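Local coordinates for protein aminomethyltransferase (Bartonella henselae, PDB 3GIR) that belongs to the aminomethyltransferase (T-protein) family, combining a folate-binding domain with a C-terminal barrel domain, at residues 107-110 with 111-115. Sequence-based numbering, arbitrary orientation. Where two conformers were deposited one is given.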
ATOM      1  N   ALA A 107       2.836  19.106  12.312  1.00 26.63           N
ATOM      2  CA  ALA A 107       2.954  19.597  13.683  1.00 28.47           C
ATOM      3  C   ALA A 107       1.892  18.915  14.548  1.00 29.34           C
ATOM      4  O   ALA A 107       2.152  18.570  15.706  1.00 31.13           O
ATOM      5  CB  ALA A 107       2.819  21.156  13.729  1.00 28.99           C
ATOM      6  N   LEU A 108       0.726  18.633  13.985  1.00 31.45           N
ATOM      7  CA  LEU A 108      -0.376  17.996  14.760  1.00 32.64           C
ATOM      8  C   LEU A 108      -0.199  16.492  14.911  1.00 32.11           C
ATOM      9  O   LEU A 108      -0.784  15.894  15.788  1.00 33.14           O
ATOM     10  CB  LEU A 108      -1.740  18.249  14.102  1.00 33.51           C
ATOM     11  CG  LEU A 108      -2.236  19.687  13.936  1.00 40.23           C
ATOM     12  CD1 LEU A 108      -3.698  19.683  13.434  1.00 42.74           C
ATOM     13  CD2 LEU A 108      -2.053  20.565  15.218  1.00 44.18           C
ATOM     14  N   LEU A 109       0.586  15.842  14.057  1.00 30.43           N
ATOM     15  CA  LEU A 109       0.799  14.400  14.192  1.00 28.79           C
ATOM     16  C   LEU A 109       1.461  14.111  15.537  1.00 27.88           C
ATOM     17  O   LEU A 109       2.489  14.691  15.862  1.00 28.89           O
ATOM     18  CB  LEU A 109       1.690  13.936  13.028  1.00 28.36           C
ATOM     19  CG  LEU A 109       1.673  12.483  12.650  1.00 29.22           C
ATOM     20  CD1 LEU A 109       0.217  11.977  12.459  1.00 29.17           C
ATOM     21  CD2 LEU A 109       2.559  12.202  11.424  1.00 29.63           C
ATOM     22  N   LYS A 110       0.884  13.218  16.338  1.00 27.75           N
ATOM     23  CA  LYS A 110       1.479  12.918  17.605  1.00 28.68           C
ATOM     24  C   LYS A 110       2.674  12.013  17.400  1.00 27.59           C
ATOM     25  O   LYS A 110       2.748  11.232  16.441  1.00 26.73           O
ATOM     26  CB  LYS A 110       0.448  12.317  18.580  1.00 30.49           C
ATOM     27  CG  LYS A 110      -0.763  13.267  18.875  1.00 35.55           C
ATOM     28  CD  LYS A 110      -1.850  12.583  19.680  1.00 42.57           C
ATOM     29  CE  LYS A 110      -3.185  13.383  19.643  1.00 46.67           C
ATOM     30  NZ  LYS A 110      -4.394  12.485  19.823  1.00 51.44           N
ATOM     31  N   ILE A 111       3.653  12.116  18.278  1.00 26.10           N
ATOM     32  CA  ILE A 111       4.762  11.152  18.289  1.00 24.88           C
ATOM     33  C   ILE A 111       4.188   9.731  18.414  1.00 23.94           C
ATOM     34  O   ILE A 111       3.325   9.432  19.265  1.00 24.81           O
ATOM     35  CB  ILE A 111       5.728  11.415  19.478  1.00 25.71           C
ATOM     36  CG1 ILE A 111       6.530  12.699  19.251  1.00 28.95           C
ATOM     37  CG2 ILE A 111       6.691  10.308  19.599  1.00 23.09           C
ATOM     38  CD1 ILE A 111       7.415  13.133  20.494  1.00 32.54           C
ATOM     39  N   GLY A 112       4.678   8.825  17.575  1.00 22.08           N
ATOM     40  CA  GLY A 112       4.155   7.482  17.443  1.00 21.63           C
ATOM     41  C   GLY A 112       3.024   7.239  16.449  1.00 21.44           C
ATOM     42  O   GLY A 112       2.616   6.084  16.266  1.00 22.17           O
ATOM     43  N   GLN A 113       2.435   8.310  15.913  1.00 20.05           N
ATOM     44  CA  GLN A 113       1.291   8.217  15.036  0.50 20.69           C
ATOM     45  C   GLN A 113       1.750   8.144  13.597  1.00 19.72           C
ATOM     46  O   GLN A 113       2.645   8.890  13.187  1.00 19.06           O
ATOM     47  CB  GLN A 113       0.400   9.451  15.169  0.50 22.21           C
ATOM     48  CG  GLN A 113      -0.462   9.478  16.416  0.50 25.88           C
ATOM     49  CD  GLN A 113      -1.593  10.541  16.365  0.50 29.12           C
ATOM     50  OE1 GLN A 113      -1.477  11.650  15.746  0.50 28.70           O
ATOM     51  NE2 GLN A 113      -2.700  10.200  17.014  0.50 29.63           N
ATOM     52  N   SER A 114       1.062   7.295  12.845  1.00 20.28           N
ATOM     53  CA  SER A 114       1.251   7.119  11.397  1.00 19.58           C
ATOM     54  C   SER A 114       0.042   7.656  10.643  1.00 20.44           C
ATOM     55  O   SER A 114      -1.104   7.562  11.115  1.00 21.33           O
ATOM     56  CB  SER A 114       1.373   5.644  11.020  1.00 19.88           C
ATOM     57  OG  SER A 114       2.462   5.036  11.657  1.00 23.42           O
ATOM     58  N   ARG A 115       0.267   8.188   9.455  1.00 18.69           N
ATOM     59  CA  ARG A 115      -0.828   8.650   8.573  1.00 21.30           C
ATOM     60  C   ARG A 115      -0.532   8.264   7.152  1.00 20.21           C
ATOM     61  O   ARG A 115       0.611   8.416   6.694  1.00 17.81           O
ATOM     62  CB  ARG A 115      -1.001  10.188   8.614  1.00 23.70           C
ATOM     63  CG  ARG A 115      -1.874  10.663   9.784  1.00 33.52           C
ATOM     64  CD  ARG A 115      -2.130  12.129   9.615  1.00 41.41           C
ATOM     65  NE  ARG A 115      -3.246  12.271   8.712  1.00 48.34           N
ATOM     66  CZ  ARG A 115      -4.488  12.576   9.093  1.00 54.23           C
ATOM     67  NH1 ARG A 115      -5.444  12.625   8.182  1.00 53.49           N
ATOM     68  NH2 ARG A 115      -4.776  12.868  10.373  1.00 56.74           N
TER
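A type II beta turn carries the chain from Lys110 to Gln113, closed by a backbone hydrogen bond of 3.0 Å from Gln113 N to Lys110 O. Gly112 occupies its third position with positive phi (89°), where a CB would be pressed against the carbonyl oxygen of Ile111. A second bond runs back across the turn: in the conformer given, one of two for Gln113, Lys110 N donates to Gln113 OE1 at 2.9 Å, nearly straight at the hydrogen (170°) but reaching the amide oxygen from above its carbonyl plane. This turn leads from the loop after helix 94-101 into strand 114-120, an outermost strand of an antiparallel sheet in the folate-binding domain; Gly112 and Gln113 already form backbone hydrogen bonds with Arg134 of strand 126-136. In the same conformer the extended Lys110 chain passes the Gln113 amide, with Lys110 CD 3.7 Å from Gln113 NE2. Leu109, with CG anti to the backbone N (chi1 -159°), rests CD1 against Gln113 CB (3.7 Å) and Arg115 CG (3.6 Å). The same leucine is buried and also touches Leu132, while Arg134 NH1 holds the carbonyl oxygens of Ala107 and Leu109.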